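Local coordinates for Lin0012 protein (Listeria innocua, PDB 3K17), which probably phosphorylates phosphomevalonate at the expense of ATP, a step of the mevalonate pathway to isopentenyl diphosphate, at residues T86-L89 with K90-I94; N129-M132 with T133-P137; S191-W194 with F195-P199. All coordinates share one frame; numbering follows the deposited sequence.

Contact 1 (T86-L89 with K90-I94)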
loop_
_atom_site.group_PDB
_atom_site.type_symbol
_atom_site.label_atom_id
_atom_site.label_comp_id
_atom_site.label_asym_id
_atom_site.label_seq_id
_atom_site.Cartn_x
_atom_site.Cartn_y
_atom_site.Cartn_z
ATOM N N THR A 86 8.334 30.991 2.461
ATOM C CA THR A 86 8.070 30.937 3.888
ATOM C C THR A 86 9.343 30.610 4.666
ATOM O O THR A 86 9.626 31.229 5.687
ATOM C CB THR A 86 6.986 29.875 4.195
ATOM O OG1 THR A 86 5.719 30.336 3.702
ATOM C CG2 THR A 86 6.899 29.603 5.683
ATOM N N THR A 87 10.098 29.625 4.188
ATOM C CA THR A 87 11.337 29.239 4.842
ATOM C C THR A 87 12.350 30.385 4.760
ATOM O O THR A 87 13.121 30.608 5.697
ATOM C CB THR A 87 11.941 27.974 4.201
ATOM O OG1 THR A 87 11.103 26.851 4.499
ATOM C CG2 THR A 87 13.359 27.709 4.737
ATOM N N PHE A 88 12.350 31.106 3.641
ATOM C CA PHE A 88 13.273 32.226 3.489
ATOM C C PHE A 88 12.908 33.357 4.451
ATOM O O PHE A 88 13.773 33.905 5.127
ATOM C CB PHE A 88 13.258 32.773 2.063
ATOM C CG PHE A 88 14.095 34.013 1.892
ATOM C CD1 PHE A 88 15.486 33.942 1.945
ATOM C CD2 PHE A 88 13.497 35.253 1.743
ATOM C CE1 PHE A 88 16.267 35.092 1.858
ATOM C CE2 PHE A 88 14.268 36.411 1.655
ATOM C CZ PHE A 88 15.661 36.327 1.715
ATOM N N LEU A 89 11.626 33.703 4.512
ATOM C CA LEU A 89 11.173 34.771 5.392
ATOM C C LEU A 89 11.470 34.469 6.861
ATOM O O LEU A 89 11.825 35.364 7.625
ATOM C CB LEU A 89 9.678 35.032 5.189
ATOM C CG LEU A 89 9.296 35.660 3.841
ATOM C CD1 LEU A 89 7.785 35.703 3.694
ATOM C CD2 LEU A 89 9.881 37.065 3.743
ATOM N N LYS A 90 11.329 33.215 7.265
ATOM C CA LYS A 90 11.616 32.878 8.647
ATOM C C LYS A 90 13.110 33.006 8.935
ATOM O O LYS A 90 13.498 33.348 10.050
ATOM C CB LYS A 90 11.153 31.465 8.970
ATOM C CG LYS A 90 9.651 31.313 9.108
ATOM C CD LYS A 90 9.330 29.884 9.502
ATOM C CE LYS A 90 7.878 29.712 9.860
ATOM N NZ LYS A 90 7.654 28.370 10.468
ATOM N N SER A 91 13.948 32.732 7.938
ATOM C CA SER A 91 15.386 32.840 8.137
ATOM C C SER A 91 15.765 34.305 8.338
ATOM O O SER A 91 16.771 34.602 8.970
ATOM C CB SER A 91 16.161 32.260 6.943
ATOM O OG SER A 91 16.027 33.068 5.787
ATOM N N GLU A 92 14.961 35.215 7.790
ATOM C CA GLU A 92 15.210 36.648 7.942
ATOM C C GLU A 92 14.498 37.191 9.179
ATOM O O GLU A 92 14.525 38.389 9.438
ATOM C CB GLU A 92 14.730 37.415 6.707
ATOM C CG GLU A 92 15.615 37.264 5.485
ATOM C CD GLU A 92 17.022 37.802 5.709
ATOM O OE1 GLU A 92 17.152 38.908 6.279
ATOM O OE2 GLU A 92 17.993 37.126 5.308
ATOM N N GLY A 93 13.854 36.307 9.936
ATOM C CA GLY A 93 13.150 36.730 11.133
ATOM C C GLY A 93 11.857 37.472 10.837
ATOM O O GLY A 93 11.385 38.266 11.654
ATOM N N ILE A 94 11.282 37.220 9.665
ATOM C CA ILE A 94 10.035 37.867 9.268
ATOM C C ILE A 94 8.838 37.029 9.705
ATOM O O ILE A 94 8.820 35.814 9.506
ATOM C CB ILE A 94 9.959 38.042 7.734
ATOM C CG1 ILE A 94 11.150 38.869 7.245
ATOM C CG2 ILE A 94 8.635 38.689 7.351
ATOM C CD1 ILE A 94 11.258 40.218 7.901
#
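Leu89 and Ile94 meet where helix 76-91 ends, their CB atoms 4.0 Å apart. At the same turn, Leu89 O accepts from Ile94 N at 2.8 Å, while Gly93 N returns to Lys90 O at 3.0 Å. With Gly93 at positive phi, the two bonds form a Schellman motif, and the Leu89-Ile94 pair is its apolar partner. The packed side continues into the fold: CD2 of Leu89 lies 4.1 Å from both CB and CG1 of Ile94, and Met132 and Phe135 of helix 119-135 press on the same leucine. One turn round, Glu92 CG sits over a face of the Phe88 ring, 4.3 Å from its centroid, a CH-pi contact; the chain bends at chi2 (-62°), and the carboxylate plane ends 34° from that of the ring. Phe88 O accepts from Glu92 N, and Ser91 OG also bonds to it, at a very short, doubtful distance. Lys90 and Gly93 form the looser, solvent-exposed side. The extended Lys90 chain starts with CG 3.4 Å from Thr86 O and runs off to bond Gly65 O through NZ. The chemistry thus implies a helix end closed mainly by backbone bonds and sealed by hydrocarbon on its inner side.

Contact 2 (N129-M132 with T133-P137)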
loop_
_atom_site.group_PDB
_atom_site.type_symbol
_atom_site.label_atom_id
_atom_site.label_comp_id
_atom_site.label_asym_id
_atom_site.label_seq_id
_atom_site.Cartn_x
_atom_site.Cartn_y
_atom_site.Cartn_z
ATOM N N ASN A 129 7.219 36.997 -6.075
ATOM C CA ASN A 129 7.094 38.448 -6.087
ATOM C C ASN A 129 6.022 38.951 -5.146
ATOM O O ASN A 129 6.230 39.941 -4.442
ATOM C CB ASN A 129 6.813 38.972 -7.488
ATOM C CG ASN A 129 8.079 39.326 -8.227
ATOM O OD1 ASN A 129 9.084 39.659 -7.612
ATOM N ND2 ASN A 129 8.035 39.276 -9.548
ATOM N N ALA A 130 4.878 38.275 -5.128
ATOM C CA ALA A 130 3.787 38.682 -4.250
ATOM C C ALA A 130 4.152 38.593 -2.767
ATOM O O ALA A 130 3.841 39.497 -2.000
ATOM C CB ALA A 130 2.543 37.839 -4.528
ATOM N N LEU A 131 4.808 37.514 -2.354
ATOM C CA LEU A 131 5.161 37.358 -0.944
ATOM C C LEU A 131 6.331 38.240 -0.526
ATOM O O LEU A 131 6.387 38.693 0.618
ATOM C CB LEU A 131 5.465 35.888 -0.612
ATOM C CG LEU A 131 4.241 34.949 -0.650
ATOM C CD1 LEU A 131 4.664 33.503 -0.471
ATOM C CD2 LEU A 131 3.263 35.354 0.436
HETATM N N MSE A 132 7.272 38.475 -1.435
HETATM C CA MSE A 132 8.397 39.331 -1.102
HETATM C C MSE A 132 7.928 40.782 -1.020
HETATM O O MSE A 132 8.313 41.510 -0.105
HETATM C CB MSE A 132 9.522 39.198 -2.129
HETATM C CG MSE A 132 10.244 37.851 -2.104
HETATM SE SE MSE A 132 10.921 37.310 -0.369
HETATM C CE MSE A 132 9.417 36.210 0.214
ATOM N N THR A 133 7.088 41.202 -1.960
ATOM C CA THR A 133 6.590 42.574 -1.948
ATOM C C THR A 133 5.818 42.811 -0.648
ATOM O O THR A 133 5.911 43.876 -0.036
ATOM C CB THR A 133 5.647 42.856 -3.144
ATOM O OG1 THR A 133 6.364 42.698 -4.373
ATOM C CG2 THR A 133 5.106 44.284 -3.078
ATOM N N LYS A 134 5.080 41.794 -0.223
ATOM C CA LYS A 134 4.272 41.856 0.987
ATOM C C LYS A 134 5.041 41.748 2.306
ATOM O O LYS A 134 4.711 42.438 3.270
ATOM C CB LYS A 134 3.211 40.747 0.941
ATOM C CG LYS A 134 2.374 40.599 2.200
ATOM C CD LYS A 134 1.465 41.801 2.422
ATOM C CE LYS A 134 0.569 41.587 3.637
ATOM N NZ LYS A 134 -0.329 42.750 3.882
ATOM N N PHE A 135 6.066 40.901 2.355
ATOM C CA PHE A 135 6.803 40.688 3.601
ATOM C C PHE A 135 8.272 41.114 3.672
ATOM O O PHE A 135 8.808 41.263 4.765
ATOM C CB PHE A 135 6.721 39.207 3.993
ATOM C CG PHE A 135 5.323 38.723 4.279
ATOM C CD1 PHE A 135 4.686 39.054 5.472
ATOM C CD2 PHE A 135 4.636 37.945 3.344
ATOM C CE1 PHE A 135 3.385 38.624 5.733
ATOM C CE2 PHE A 135 3.330 37.507 3.595
ATOM C CZ PHE A 135 2.706 37.846 4.789
ATOM N N TYR A 136 8.917 41.299 2.528
ATOM C CA TYR A 136 10.335 41.657 2.505
ATOM C C TYR A 136 10.640 42.325 1.163
ATOM O O TYR A 136 11.485 41.858 0.401
ATOM C CB TYR A 136 11.160 40.376 2.666
ATOM C CG TYR A 136 12.638 40.560 2.923
ATOM C CD1 TYR A 136 13.096 41.176 4.087
ATOM C CD2 TYR A 136 13.580 40.078 2.020
ATOM C CE1 TYR A 136 14.467 41.305 4.345
ATOM C CE2 TYR A 136 14.944 40.198 2.265
ATOM C CZ TYR A 136 15.381 40.814 3.426
ATOM O OH TYR A 136 16.732 40.947 3.655
ATOM N N PRO A 137 9.963 43.450 0.876
ATOM C CA PRO A 137 10.109 44.222 -0.361
ATOM C C PRO A 137 11.497 44.708 -0.765
ATOM O O PRO A 137 11.751 44.923 -1.954
ATOM C CB PRO A 137 9.122 45.375 -0.167
ATOM C CG PRO A 137 9.129 45.575 1.314
ATOM C CD PRO A 137 9.100 44.162 1.839
#
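Asn129 O is gripped twice by Thr133: the amide N donates from 2.9 Å in a fairly straight bond (N-H...O 160°), and the hydroxyl OG1 donates from 2.8 Å. The two donors come from opposite faces of the carbonyl plane, so the oxygen is held from both. The hydroxyl gets there because Thr133 carries OG1 beside its own backbone N (chi1 -62°), facing back down the helix, while CG2 takes the position anti to that N. Regular bonds follow from Lys134 N to Ala130 O and from Phe135 N to Leu131 O, the latter 2.8 Å long. Beyond them the helix stops. Tyr136 leaves helical geometry, and Pro137 has no N-H to offer the last turn; the position of Met132 O, close to both residues, is doubtful.

The apolar contact is carried by Leu131 and Phe135, which lie side by side and point the same way. CD2 of Leu131 meets the ring at its edge and in its plane, 3.8 Å from Phe135 CE2. Leu131 O is also near that edge, 3.3 Å from Phe135 CD2, so the same residue borders the ring with both a methyl and a carbonyl. Over one face of the ring stands Lys134 CG, offset toward the rim; farther along, its NZ makes a salt bridge to Asp45. More loosely, the doubly bent selenomethionine Met132 brings SE to 4.3 Å from Tyr136 CB.

The turn is wedged between layers. Leu131 faces Ala85, and this side lies against helix 76-91, whereas Ala130 and Lys134 lean on Leu41 and Leu43 of strand 37-45, and Asn129 and Thr133 reach strand 7-18.

Contact 3 (S191-W194 with F195-P199)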
loop_
_atom_site.group_PDB
_atom_site.type_symbol
_atom_site.label_atom_id
_atom_site.label_comp_id
_atom_site.label_asym_id
_atom_site.label_seq_id
_atom_site.Cartn_x
_atom_site.Cartn_y
_atom_site.Cartn_z
ATOM N N SER A 191 22.005 25.452 3.648
ATOM C CA SER A 191 20.725 26.051 3.992
ATOM C C SER A 191 20.281 26.965 2.858
ATOM O O SER A 191 21.077 27.330 1.986
ATOM C CB SER A 191 20.823 26.873 5.278
ATOM O OG SER A 191 21.440 28.131 5.032
ATOM N N LEU A 192 19.006 27.327 2.871
ATOM C CA LEU A 192 18.455 28.217 1.868
ATOM C C LEU A 192 19.117 29.594 2.033
ATOM O O LEU A 192 19.394 30.290 1.052
ATOM C CB LEU A 192 16.942 28.328 2.065
ATOM C CG LEU A 192 16.189 29.246 1.106
ATOM C CD1 LEU A 192 16.374 28.747 -0.315
ATOM C CD2 LEU A 192 14.719 29.287 1.489
ATOM N N GLU A 193 19.380 29.977 3.280
ATOM C CA GLU A 193 20.006 31.269 3.559
ATOM C C GLU A 193 21.388 31.348 2.924
ATOM O O GLU A 193 21.798 32.403 2.445
ATOM C CB GLU A 193 20.124 31.501 5.069
ATOM C CG GLU A 193 20.738 32.854 5.424
ATOM C CD GLU A 193 20.817 33.094 6.925
ATOM O OE1 GLU A 193 21.300 32.191 7.641
ATOM O OE2 GLU A 193 20.403 34.187 7.383
ATOM N N TRP A 194 22.096 30.226 2.918
ATOM C CA TRP A 194 23.426 30.161 2.329
ATOM C C TRP A 194 23.326 30.326 0.814
ATOM O O TRP A 194 24.171 30.968 0.188
ATOM C CB TRP A 194 24.084 28.816 2.656
ATOM C CG TRP A 194 25.469 28.676 2.108
ATOM C CD1 TRP A 194 26.638 29.048 2.712
ATOM C CD2 TRP A 194 25.826 28.181 0.815
ATOM N NE1 TRP A 194 27.704 28.817 1.870
ATOM C CE2 TRP A 194 27.233 28.285 0.699
ATOM C CE3 TRP A 194 25.094 27.660 -0.261
ATOM C CZ2 TRP A 194 27.919 27.887 -0.450
ATOM C CZ3 TRP A 194 25.778 27.265 -1.407
ATOM C CH2 TRP A 194 27.178 27.381 -1.490
ATOM N N PHE A 195 22.290 29.736 0.227
ATOM C CA PHE A 195 22.080 29.818 -1.217
ATOM C C PHE A 195 21.805 31.248 -1.666
ATOM O O PHE A 195 22.237 31.658 -2.743
ATOM C CB PHE A 195 20.896 28.929 -1.635
ATOM C CG PHE A 195 21.281 27.519 -1.992
ATOM C CD1 PHE A 195 22.065 27.265 -3.114
ATOM C CD2 PHE A 195 20.821 26.443 -1.236
ATOM C CE1 PHE A 195 22.383 25.959 -3.489
ATOM C CE2 PHE A 195 21.130 25.124 -1.598
ATOM C CZ PHE A 195 21.911 24.879 -2.727
HETATM N N MSE A 196 21.081 31.998 -0.836
HETATM C CA MSE A 196 20.720 33.377 -1.149
HETATM C C MSE A 196 21.905 34.331 -1.111
HETATM O O MSE A 196 21.965 35.288 -1.880
HETATM C CB MSE A 196 19.651 33.884 -0.174
HETATM C CG MSE A 196 18.300 33.188 -0.281
HETATM SE SE MSE A 196 17.538 33.275 -2.071
HETATM C CE MSE A 196 18.089 31.528 -2.690
ATOM N N LYS A 197 22.840 34.072 -0.207
ATOM C CA LYS A 197 24.009 34.928 -0.060
ATOM C C LYS A 197 25.185 34.507 -0.923
ATOM O O LYS A 197 26.068 35.311 -1.211
ATOM C CB LYS A 197 24.442 34.968 1.406
ATOM C CG LYS A 197 23.418 35.629 2.307
ATOM C CD LYS A 197 23.898 35.739 3.742
ATOM C CE LYS A 197 22.875 36.491 4.583
ATOM N NZ LYS A 197 23.311 36.649 5.996
ATOM N N GLU A 198 25.200 33.250 -1.341
ATOM C CA GLU A 198 26.298 32.760 -2.157
ATOM C C GLU A 198 26.093 33.016 -3.651
ATOM O O GLU A 198 25.036 32.713 -4.212
ATOM C CB GLU A 198 26.484 31.258 -1.922
ATOM C CG GLU A 198 27.780 30.679 -2.472
ATOM C CD GLU A 198 28.993 31.062 -1.638
ATOM O OE1 GLU A 198 28.816 31.733 -0.598
ATOM O OE2 GLU A 198 30.122 30.683 -2.023
ATOM N N PRO A 199 27.095 33.610 -4.315
ATOM C CA PRO A 199 26.912 33.843 -5.750
ATOM C C PRO A 199 26.903 32.483 -6.458
ATOM O O PRO A 199 27.723 31.614 -6.160
ATOM C CB PRO A 199 28.124 34.706 -6.124
ATOM C CG PRO A 199 29.160 34.322 -5.097
ATOM C CD PRO A 199 28.346 34.222 -3.828
#
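Trp194 sets its indole against Phe195 and Glu198, meeting both. Its CB lies 3.2 Å from Phe195 N, and with CG anti to the backbone N (chi1 -179°) the ring system stands out from the helix, leaning only slightly toward its C-terminal end. CG and CD2 stay near Phe195 N, and CE3 comes close to both the N and CA of that residue. CZ3 then reaches Phe195 CD1 at 4.1 Å, bringing the edge of the six-membered ring toward the Phe195 face in a T-shaped pair, centroids 5.5 Å apart and planes at 75°. On the pyrrole side, NE1 and CE2 each lie 4.0 Å from Glu198 OE1. At the far end, CH2 and CZ2 each come within 3.5 Å of Glu198 CG, which stands over one indole face as a CH-pi partner; the Glu198 carboxylate lies nearly parallel to the indole, at 15°. Trp182 and Lys190 add an aromatic and a cation-pi contact.

On the inner side, Leu192 CD1 touches CE of selenomethionine Met196 at 4.0 Å. Glu193 and Lys197 run alongside each other, opposite charges too far apart for a salt bridge.

Ser191 OG accepts from Trp194 N at 3.0 Å and caps the first turn. The arrangement is that of a short, serine N-capped amphipathic helix, its apolar side on helices 76-91 and 141-156, its aromatic pair against helix 180-187, with Leu192 also meeting Ala188 of the second subunit.

Contacts 1 and 2 are the C-terminal ends of two packed helices, 76-91 and 119-135, and share an apolar seam where Ile94 also touches Phe135. Contact 3 spans the whole of the short helix 192-197; Leu192 and Met196 pack on Phe88 of contact 1, but the nearest atoms of contacts 2 and 3 stay about 8 Å apart. Helix 76-91 therefore joins the other two. In each, inward side chains are buried (Phe88 and Leu89; Asn129 to Met132; Leu192, Phe195 and Met196), while Lys90, Gly93, Pro137, Ser191 and Lys197 are at the surface. Contact 1 ends in a glycine-based backbone motif, contact 2 has a carbonyl that accepts two hydrogen bonds, and contact 3 has a T-shaped aromatic pair and a serine N-cap.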